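Local coordinates for austinoid biosynthesis clusters protein H (Emericella nidulans FGSC A4, PDB 5X9K) that takes part, as a homodimeric isomerase of the Trt14 family, in the biosynthesis of the fungal meroterpenoids austinol and dehydroaustinol, at residues 133-136 with 137-141; 101-104 with 105-108; 85-88 with 89-92; 70-73 with 74-77. One frame throughout, in Å; residues are numbered along the deposited sequence.

Contact 1. Residues 133-136 with 137-141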
loop_
_atom_site.group_PDB
_atom_site.type_symbol
_atom_site.label_atom_id
_atom_site.label_comp_id
_atom_site.label_asym_id
_atom_site.label_seq_id
_atom_site.Cartn_x
_atom_site.Cartn_y
_atom_site.Cartn_z
ATOM N N GLN A 133 10.892 6.945 4.211
ATOM C CA GLN A 133 11.382 7.922 5.182
ATOM C C GLN A 133 12.853 8.190 4.896
ATOM O O GLN A 133 13.661 7.258 4.886
ATOM C CB GLN A 133 11.217 7.416 6.615
ATOM C CG GLN A 133 11.583 8.434 7.725
ATOM C CD GLN A 133 11.374 7.855 9.120
ATOM O OE1 GLN A 133 10.304 7.353 9.430
ATOM N NE2 GLN A 133 12.413 7.897 9.955
ATOM N N ILE A 134 13.199 9.458 4.687
ATOM C CA ILE A 134 14.566 9.849 4.358
ATOM C C ILE A 134 15.280 10.256 5.643
ATOM O O ILE A 134 14.647 10.726 6.596
ATOM C CB ILE A 134 14.555 10.988 3.320
ATOM C CG1 ILE A 134 13.661 10.627 2.127
ATOM C CG2 ILE A 134 15.968 11.345 2.865
ATOM C CD1 ILE A 134 14.008 9.290 1.518
ATOM N N ASN A 135 16.600 10.051 5.694
ATOM C CA ASN A 135 17.336 10.448 6.893
ATOM C C ASN A 135 17.392 11.974 7.008
ATOM O O ASN A 135 16.985 12.711 6.106
ATOM C CB ASN A 135 18.747 9.841 6.922
ATOM C CG ASN A 135 19.603 10.212 5.718
ATOM O OD1 ASN A 135 19.179 10.932 4.825
ATOM N ND2 ASN A 135 20.837 9.703 5.701
ATOM N N GLU A 136 17.888 12.450 8.158
ATOM C CA GLU A 136 17.916 13.895 8.397
ATOM C C GLU A 136 18.776 14.610 7.366
ATOM O O GLU A 136 18.447 15.719 6.933
ATOM C CB GLU A 136 18.423 14.189 9.812
ATOM C CG GLU A 136 17.553 13.581 10.910
ATOM C CD GLU A 136 18.141 13.758 12.305
ATOM O OE1 GLU A 136 19.172 14.448 12.435
ATOM O OE2 GLU A 136 17.570 13.204 13.270
ATOM N N GLU A 137 19.881 13.983 6.951
ATOM C CA GLU A 137 20.768 14.568 5.951
ATOM C C GLU A 137 20.131 14.663 4.576
ATOM O O GLU A 137 20.669 15.364 3.717
ATOM C CB GLU A 137 22.059 13.753 5.832
ATOM C CG GLU A 137 22.814 13.566 7.121
ATOM C CD GLU A 137 22.491 12.251 7.784
ATOM O OE1 GLU A 137 23.365 11.355 7.795
ATOM O OE2 GLU A 137 21.355 12.106 8.276
ATOM N N GLY A 138 19.025 13.957 4.334
ATOM C CA GLY A 138 18.414 13.953 3.017
ATOM C C GLY A 138 19.130 13.120 1.971
ATOM O O GLY A 138 18.945 13.358 0.775
ATOM N N THR A 139 19.924 12.128 2.386
ATOM C CA THR A 139 20.773 11.375 1.471
ATOM C C THR A 139 20.385 9.908 1.312
ATOM O O THR A 139 20.836 9.271 0.352
ATOM C CB THR A 139 22.241 11.431 1.934
ATOM O OG1 THR A 139 22.339 10.947 3.282
ATOM C CG2 THR A 139 22.770 12.860 1.881
ATOM N N MET A 140 19.598 9.347 2.228
ATOM C CA MET A 140 19.345 7.911 2.188
ATOM C C MET A 140 17.972 7.571 2.763
ATOM O O MET A 140 17.392 8.325 3.542
ATOM C CB MET A 140 20.442 7.151 2.940
ATOM C CG MET A 140 21.772 7.011 2.161
ATOM S SD MET A 140 22.878 5.959 3.074
ATOM C CE MET A 140 23.016 6.927 4.574
ATOM N N VAL A 141 17.442 6.427 2.338
ATOM C CA VAL A 141 16.204 5.902 2.902
ATOM C C VAL A 141 16.531 5.184 4.203
ATOM O O VAL A 141 17.373 4.277 4.228
ATOM C CB VAL A 141 15.512 4.942 1.911
ATOM C CG1 VAL A 141 14.277 4.297 2.561
ATOM C CG2 VAL A 141 15.124 5.667 0.628
#
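Asn135 and Met140 face each other where the strand ending at Ile134 turns back through a type I beta turn, Asn135 to Gly138, to pair antiparallel with Val141. Ile134 and Val141 form a non-hydrogen-bonded pair, closed on the turn side by the bond from Asn135 N to Met140 O (2.9 Å). Gly138 N completes the turn by reaching Asn135 O at 3.0 Å, and Gly138 itself has positive phi (75°), a conformation that a residue without CB adopts easily. The Asn135 side chain fills the bend. With chi1 at 58°, its CG lies between the backbone N and the carbonyl carbon, which turns the amide toward Thr139 and Met140. Asn135 OD1 takes Thr139 N at 2.8 Å, in the carbonyl plane on a lone pair, and Met140 N at 3.1 Å from above that plane. Asn135 ND2 gives a hydrogen to Thr139 OG1 (3.1 Å), which lies nearly in the amide plane. On the apolar side, Ile134 sets CG2 against Gly138 CA (3.6 Å) and CD1 against Val141 CG2, and helix 26-38 covers both residues. An asparagine suits the bend because one flat group both accepts and donates: two backbone N-H groups and a hydroxyl fix the rotation of the buried amide and give both its polar atoms a partner.

Contact 2. Residues 101-104 with 105-108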
loop_
_atom_site.group_PDB
_atom_site.type_symbol
_atom_site.label_atom_id
_atom_site.label_comp_id
_atom_site.label_asym_id
_atom_site.label_seq_id
_atom_site.Cartn_x
_atom_site.Cartn_y
_atom_site.Cartn_z
ATOM N N VAL A 101 2.793 12.042 -2.363
ATOM C CA VAL A 101 2.316 12.581 -1.099
ATOM C C VAL A 101 3.526 12.750 -0.189
ATOM O O VAL A 101 4.229 11.772 0.111
ATOM C CB VAL A 101 1.267 11.657 -0.465
ATOM C CG1 VAL A 101 0.833 12.201 0.865
ATOM C CG2 VAL A 101 0.077 11.519 -1.415
ATOM N N ILE A 102 3.791 13.983 0.237
ATOM C CA ILE A 102 5.025 14.291 0.945
ATOM C C ILE A 102 4.686 14.867 2.306
ATOM O O ILE A 102 3.979 15.878 2.404
ATOM C CB ILE A 102 5.921 15.258 0.152
ATOM C CG1 ILE A 102 6.154 14.708 -1.262
ATOM C CG2 ILE A 102 7.262 15.455 0.901
ATOM C CD1 ILE A 102 7.011 15.604 -2.146
ATOM N N ASP A 103 5.199 14.223 3.349
ATOM C CA ASP A 103 5.107 14.689 4.727
ATOM C C ASP A 103 6.476 15.286 5.048
ATOM O O ASP A 103 7.388 14.596 5.512
ATOM C CB ASP A 103 4.747 13.534 5.654
ATOM C CG ASP A 103 4.448 13.972 7.073
ATOM O OD1 ASP A 103 4.900 15.071 7.491
ATOM O OD2 ASP A 103 3.770 13.190 7.785
ATOM N N GLU A 104 6.618 16.576 4.772
ATOM C CA GLU A 104 7.919 17.225 4.934
ATOM C C GLU A 104 8.436 17.141 6.363
ATOM O O GLU A 104 9.604 16.759 6.547
ATOM C CB GLU A 104 7.835 18.673 4.432
ATOM C CG GLU A 104 9.195 19.415 4.423
ATOM C CD GLU A 104 9.100 20.786 3.768
ATOM O OE1 GLU A 104 8.027 21.091 3.213
ATOM O OE2 GLU A 104 10.091 21.555 3.812
ATOM N N PRO A 105 7.646 17.456 7.406
ATOM C CA PRO A 105 8.156 17.292 8.777
ATOM C C PRO A 105 8.697 15.905 9.065
ATOM O O PRO A 105 9.773 15.778 9.658
ATOM C CB PRO A 105 6.918 17.587 9.636
ATOM C CG PRO A 105 6.134 18.524 8.833
ATOM C CD PRO A 105 6.317 18.100 7.404
ATOM N N ALA A 106 7.964 14.857 8.676
ATOM C CA ALA A 106 8.373 13.481 8.933
ATOM C C ALA A 106 9.447 12.958 7.977
ATOM O O ALA A 106 9.928 11.839 8.184
ATOM C CB ALA A 106 7.158 12.559 8.845
ATOM N N ARG A 107 9.787 13.698 6.925
ATOM C CA ARG A 107 10.749 13.255 5.908
ATOM C C ARG A 107 10.247 12.007 5.179
ATOM O O ARG A 107 11.008 11.078 4.914
ATOM C CB ARG A 107 12.137 13.005 6.515
ATOM C CG ARG A 107 12.647 14.178 7.358
ATOM C CD ARG A 107 14.120 14.012 7.750
ATOM N NE ARG A 107 14.356 12.746 8.419
ATOM C CZ ARG A 107 14.036 12.507 9.687
ATOM N NH1 ARG A 107 13.493 13.466 10.424
ATOM N NH2 ARG A 107 14.270 11.323 10.220
ATOM N N LYS A 108 8.953 11.987 4.853
ATOM C CA LYS A 108 8.319 10.823 4.240
ATOM C C LYS A 108 7.719 11.178 2.886
ATOM O O LYS A 108 7.095 12.234 2.714
ATOM C CB LYS A 108 7.244 10.238 5.164
ATOM C CG LYS A 108 7.828 9.541 6.387
ATOM C CD LYS A 108 6.744 8.870 7.236
ATOM C CE LYS A 108 7.236 8.600 8.653
ATOM N NZ LYS A 108 7.090 7.171 9.039
#
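Asp103 and Ala106 meet inside a beta hairpin whose type I turn, Glu104 to Arg107, is followed by a G1 beta bulge in which Arg107 and Lys108 both stand opposite Asp103. The Asp103 carboxylate is the main side chain here. Its CG lies anti to the backbone N (chi1 -172°), which carries the group forward along the turn. There Asp103 CG rests 3.5 Å from the methyl carbon, Ala106 CB, and Asp103 OD1 accepts from Ala106 N at 3.3 Å; this N-H comes from well above the carboxylate plane. The Asp103 and Pro105 side chains cross at about a right angle, with Pro105 CD 3.3 Å from Asp103 OD1. Proline fits the second position of the turn, since its ring already holds phi near the required value (-53°) and no N-H is needed there. Alanine is small enough to lie close against the carboxylate, and Arg107 takes the positive phi (63°) of the bulge.

The other carboxylate oxygen, OD2, serves the dimer: it forms a salt bridge with Arg26 and accepts from the backbone N of Ile102, both of the second subunit. Arg107 turns away to Ile134 O and to a salt bridge with Glu142. Asp103 and Lys108 send their side chains to the same sheet face and touch through their CB atoms, whereas their charged ends stay apart. Their backbones are joined twice, by Asp103 N to Lys108 O at 2.8 Å and by Lys108 N to Asp103 O at 3.1 Å.

Contact 3. Residues 85-88 with 89-92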
loop_
_atom_site.group_PDB
_atom_site.type_symbol
_atom_site.label_atom_id
_atom_site.label_comp_id
_atom_site.label_asym_id
_atom_site.label_seq_id
_atom_site.Cartn_x
_atom_site.Cartn_y
_atom_site.Cartn_z
ATOM N N ASP A 85 18.928 -11.817 -10.834
ATOM C CA ASP A 85 19.070 -13.140 -11.429
ATOM C C ASP A 85 17.902 -13.500 -12.340
ATOM O O ASP A 85 18.077 -14.278 -13.283
ATOM C CB ASP A 85 19.224 -14.197 -10.331
ATOM C CG ASP A 85 20.534 -14.066 -9.572
ATOM O OD1 ASP A 85 21.533 -13.619 -10.181
ATOM O OD2 ASP A 85 20.565 -14.404 -8.369
ATOM N N PHE A 86 16.715 -12.956 -12.089
ATOM C CA PHE A 86 15.506 -13.435 -12.745
ATOM C C PHE A 86 14.928 -12.470 -13.771
ATOM O O PHE A 86 13.935 -12.812 -14.419
ATOM C CB PHE A 86 14.438 -13.759 -11.693
ATOM C CG PHE A 86 14.860 -14.816 -10.696
ATOM C CD1 PHE A 86 15.728 -15.830 -11.059
ATOM C CD2 PHE A 86 14.380 -14.790 -9.396
ATOM C CE1 PHE A 86 16.111 -16.797 -10.143
ATOM C CE2 PHE A 86 14.760 -15.759 -8.474
ATOM C CZ PHE A 86 15.621 -16.758 -8.849
ATOM N N PHE A 87 15.509 -11.289 -13.955
ATOM C CA PHE A 87 14.954 -10.296 -14.865
ATOM C C PHE A 87 15.952 -9.925 -15.958
ATOM O O PHE A 87 17.128 -9.676 -15.674
ATOM C CB PHE A 87 14.519 -9.038 -14.104
ATOM C CG PHE A 87 13.209 -9.202 -13.387
ATOM C CD1 PHE A 87 12.018 -8.916 -14.036
ATOM C CD2 PHE A 87 13.164 -9.676 -12.091
ATOM C CE1 PHE A 87 10.806 -9.073 -13.398
ATOM C CE2 PHE A 87 11.943 -9.844 -11.443
ATOM C CZ PHE A 87 10.773 -9.543 -12.097
ATOM N N TYR A 88 15.472 -9.884 -17.205
ATOM C CA TYR A 88 16.250 -9.271 -18.286
ATOM C C TYR A 88 16.225 -7.752 -18.175
ATOM O O TYR A 88 17.230 -7.085 -18.429
ATOM C CB TYR A 88 15.703 -9.690 -19.648
ATOM C CG TYR A 88 15.641 -11.182 -19.866
ATOM C CD1 TYR A 88 16.781 -11.902 -20.185
ATOM C CD2 TYR A 88 14.438 -11.864 -19.767
ATOM C CE1 TYR A 88 16.728 -13.269 -20.384
ATOM C CE2 TYR A 88 14.372 -13.234 -19.966
ATOM C CZ TYR A 88 15.521 -13.929 -20.274
ATOM O OH TYR A 88 15.469 -15.288 -20.476
ATOM N N ASN A 89 15.076 -7.189 -17.826
ATOM C CA ASN A 89 14.971 -5.766 -17.546
ATOM C C ASN A 89 13.851 -5.572 -16.541
ATOM O O ASN A 89 12.974 -6.426 -16.386
ATOM C CB ASN A 89 14.712 -4.948 -18.814
ATOM C CG ASN A 89 13.450 -5.375 -19.527
ATOM O OD1 ASN A 89 12.342 -5.027 -19.113
ATOM N ND2 ASN A 89 13.608 -6.154 -20.597
ATOM N N PHE A 90 13.885 -4.434 -15.855
ATOM C CA PHE A 90 12.889 -4.159 -14.831
ATOM C C PHE A 90 12.949 -2.680 -14.507
ATOM O O PHE A 90 14.020 -2.080 -14.551
ATOM C CB PHE A 90 13.138 -4.999 -13.574
ATOM C CG PHE A 90 12.129 -4.777 -12.483
ATOM C CD1 PHE A 90 10.887 -5.398 -12.533
ATOM C CD2 PHE A 90 12.426 -3.950 -11.406
ATOM C CE1 PHE A 90 9.950 -5.194 -11.531
ATOM C CE2 PHE A 90 11.499 -3.752 -10.390
ATOM C CZ PHE A 90 10.264 -4.379 -10.449
ATOM N N GLN A 91 11.799 -2.094 -14.206
ATOM C CA GLN A 91 11.788 -0.682 -13.863
ATOM C C GLN A 91 10.659 -0.413 -12.881
ATOM O O GLN A 91 9.578 -0.981 -13.019
ATOM C CB GLN A 91 11.628 0.161 -15.131
ATOM C CG GLN A 91 11.345 1.617 -14.892
ATOM C CD GLN A 91 11.053 2.354 -16.180
ATOM O OE1 GLN A 91 10.147 1.984 -16.939
ATOM N NE2 GLN A 91 11.826 3.403 -16.439
ATOM N N LEU A 92 10.931 0.419 -11.875
ATOM C CA LEU A 92 9.887 0.985 -11.028
ATOM C C LEU A 92 9.607 2.405 -11.490
ATOM O O LEU A 92 10.542 3.174 -11.729
ATOM C CB LEU A 92 10.298 1.032 -9.557
ATOM C CG LEU A 92 10.597 -0.230 -8.763
ATOM C CD1 LEU A 92 10.878 0.217 -7.342
ATOM C CD2 LEU A 92 9.434 -1.219 -8.812
#
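Phe87 and Phe90 meet ring to ring just where helix 73-86 gives way to strand 87-94. Asp85 and Phe86 close the helix, and the Phe86 ring turns to helix 150-167, where it meets Phe164. Phe87 is the first residue to leave helical backbone angles, and its CB already points to the following strand. With chi1 at -78°, CG stands beside the backbone N and the ring presents a face to Phe90. Phe90 comes edge-on to this face, an edge-to-face (T-shaped) pair with centroids 5.0 Å apart and planes inclined at 57°. The touch is made by one ring corner: Phe90 CD1 lies 3.8 Å from Phe87 CE1, displaced toward the rim of the Phe87 ring. With CG anti to the backbone N (chi1 -179°), the Phe90 ring reaches that point. Asn89 O also comes near the Phe87 ring, 3.6 Å from Phe87 CD1. Phenylalanine suits both positions, being flat enough to pair in this way and wholly apolar in a buried site.

Tyr88, at the corner, has helical angles and sends its phenol to the exposed surface. Together with Asn89 it stands opposite Asp118, a classic beta bulge, and Asn89 ND2 donates to the Asp118 carboxylate. Across the bulge the chain changes direction, and strand 87-94 continues antiparallel to strand 108-119. The aromatic pair is built into the surrounding fold: Phe87 meets the ring of Trp156 from helix 150-167, Leu43 touches both rings, and Phe90 rests on Tyr128 of strand 122-134.

Contact 4. Residues 70-73 with 74-77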
loop_
_atom_site.group_PDB
_atom_site.type_symbol
_atom_site.label_atom_id
_atom_site.label_comp_id
_atom_site.label_asym_id
_atom_site.label_seq_id
_atom_site.Cartn_x
_atom_site.Cartn_y
_atom_site.Cartn_z
ATOM N N LEU A 70 9.004 -7.283 8.989
ATOM C CA LEU A 70 10.164 -6.402 9.034
ATOM C C LEU A 70 11.428 -7.151 8.628
ATOM O O LEU A 70 11.581 -8.347 8.913
ATOM C CB LEU A 70 10.317 -5.794 10.435
ATOM C CG LEU A 70 9.827 -4.353 10.605
ATOM C CD1 LEU A 70 8.414 -4.166 10.114
ATOM C CD2 LEU A 70 9.949 -3.912 12.058
ATOM N N GLN A 71 12.327 -6.439 7.947
ATOM C CA GLN A 71 13.604 -6.985 7.517
ATOM C C GLN A 71 14.684 -5.935 7.719
ATOM O O GLN A 71 14.430 -4.730 7.618
ATOM C CB GLN A 71 13.606 -7.413 6.040
ATOM C CG GLN A 71 12.945 -8.754 5.782
ATOM C CD GLN A 71 13.260 -9.293 4.408
ATOM O OE1 GLN A 71 13.375 -8.535 3.442
ATOM N NE2 GLN A 71 13.411 -10.611 4.310
ATOM N N THR A 72 15.892 -6.411 8.017
ATOM C CA THR A 72 17.058 -5.546 8.043
ATOM C C THR A 72 17.579 -5.357 6.626
ATOM O O THR A 72 17.241 -6.107 5.708
ATOM C CB THR A 72 18.165 -6.140 8.916
ATOM O OG1 THR A 72 18.592 -7.385 8.352
ATOM C CG2 THR A 72 17.664 -6.384 10.316
ATOM N N LYS A 73 18.427 -4.347 6.458
ATOM C CA LYS A 73 19.074 -4.147 5.168
ATOM C C LYS A 73 19.863 -5.388 4.759
ATOM O O LYS A 73 19.830 -5.807 3.591
ATOM C CB LYS A 73 19.966 -2.908 5.238
ATOM C CG LYS A 73 20.572 -2.512 3.928
ATOM C CD LYS A 73 21.465 -1.289 4.087
ATOM C CE LYS A 73 22.453 -1.202 2.938
ATOM N NZ LYS A 73 23.300 0.002 3.075
ATOM N N GLU A 74 20.540 -6.017 5.726
ATOM C CA GLU A 74 21.290 -7.240 5.453
ATOM C C GLU A 74 20.376 -8.360 4.980
ATOM O O GLU A 74 20.710 -9.086 4.035
ATOM C CB GLU A 74 22.049 -7.669 6.711
ATOM C CG GLU A 74 23.088 -8.757 6.487
ATOM C CD GLU A 74 23.942 -8.997 7.724
ATOM O OE1 GLU A 74 23.698 -10.001 8.429
ATOM O OE2 GLU A 74 24.840 -8.169 8.001
ATOM N N GLU A 75 19.220 -8.520 5.628
ATOM C CA GLU A 75 18.267 -9.545 5.211
ATOM C C GLU A 75 17.689 -9.265 3.825
ATOM O O GLU A 75 17.349 -10.201 3.094
ATOM C CB GLU A 75 17.140 -9.658 6.243
ATOM C CG GLU A 75 17.491 -10.460 7.478
ATOM C CD GLU A 75 16.429 -10.340 8.553
ATOM O OE1 GLU A 75 15.797 -9.267 8.631
ATOM O OE2 GLU A 75 16.218 -11.313 9.314
ATOM N N SER A 76 17.567 -8.002 3.435
ATOM C CA SER A 76 16.903 -7.728 2.170
ATOM C C SER A 76 17.806 -7.923 0.958
ATOM O O SER A 76 17.300 -7.914 -0.169
ATOM C CB SER A 76 16.346 -6.308 2.164
ATOM O OG SER A 76 17.388 -5.350 2.119
ATOM N N LYS A 77 19.116 -8.100 1.150
ATOM C CA LYS A 77 20.012 -8.198 -0.003
ATOM C C LYS A 77 19.647 -9.372 -0.905
ATOM O O LYS A 77 19.802 -9.285 -2.130
ATOM C CB LYS A 77 21.465 -8.313 0.460
ATOM C CG LYS A 77 22.462 -8.295 -0.694
ATOM C CD LYS A 77 23.865 -7.929 -0.249
ATOM C CE LYS A 77 24.766 -7.741 -1.451
ATOM N NZ LYS A 77 26.199 -7.742 -1.080
HETATM O O HOH W 1 13.634 -9.505 10.282
#
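Glu75 folds back from the first turn of a helix to grip Thr72, the N-cap residue just before the helix, while the Thr72 side chain grips Glu75 in return. This reciprocal pair is a capping box, and it starts helix 73-86 just after strand 70-72. Thr72 OG1 sits between the backbone N and the carbonyl carbon (chi1 63°), which points it toward the first turn, where it accepts from Glu75 N at 3.0 Å. In the other direction Thr72 N donates to Glu75 OE1 at 2.9 Å, in a nearly straight bond (168°) that uses the anti lone pair of the carboxylate oxygen. Threonine suits the N-cap because its hydroxyl can stand in for a missing backbone acceptor, and glutamate suits the third helical position because its chain is long enough to return to the cap. Its negative charge at the positive end of the helix dipole is probably favourable as well.

Glu75 OE1 also comes within 3.4 Å of Gln71 CA. Ser76, buried beside Leu58 and Leu49, adds a second tie: its N donates to Thr72 O at 3.0 Å and its hydroxyl donates to Lys73 O at 2.9 Å. Lys73 runs out extended to the backbone carbonyl of Met52, and Lys77 forms a salt bridge with Glu46. One ordered water extends the box into the strand, giving one hydrogen to Leu70 O and the other to Glu75 OE1, each at 2.7 Å.

All four contacts are local turns or junctions of one mixed sheet and its helices. Contacts 1 and 2 lie side by side, their centres about 11 Å apart: Ile134 N approaches Arg107 O at 2.7 Å, a probable hydrogen bond that joins the two hairpins. Contact 2 is the one that reaches the second subunit. Contacts 3 and 4 sit at the two ends of helix 73-86, with about 20 Å between centres and about 8 Å between nearest atoms. Contact 3 lies across the chain's centre from both hairpins, with centres about 26 Å from contact 1 and 29 Å from contact 2. Contact 4 comes within about 6 Å of contact 1, nearest atoms, without touching.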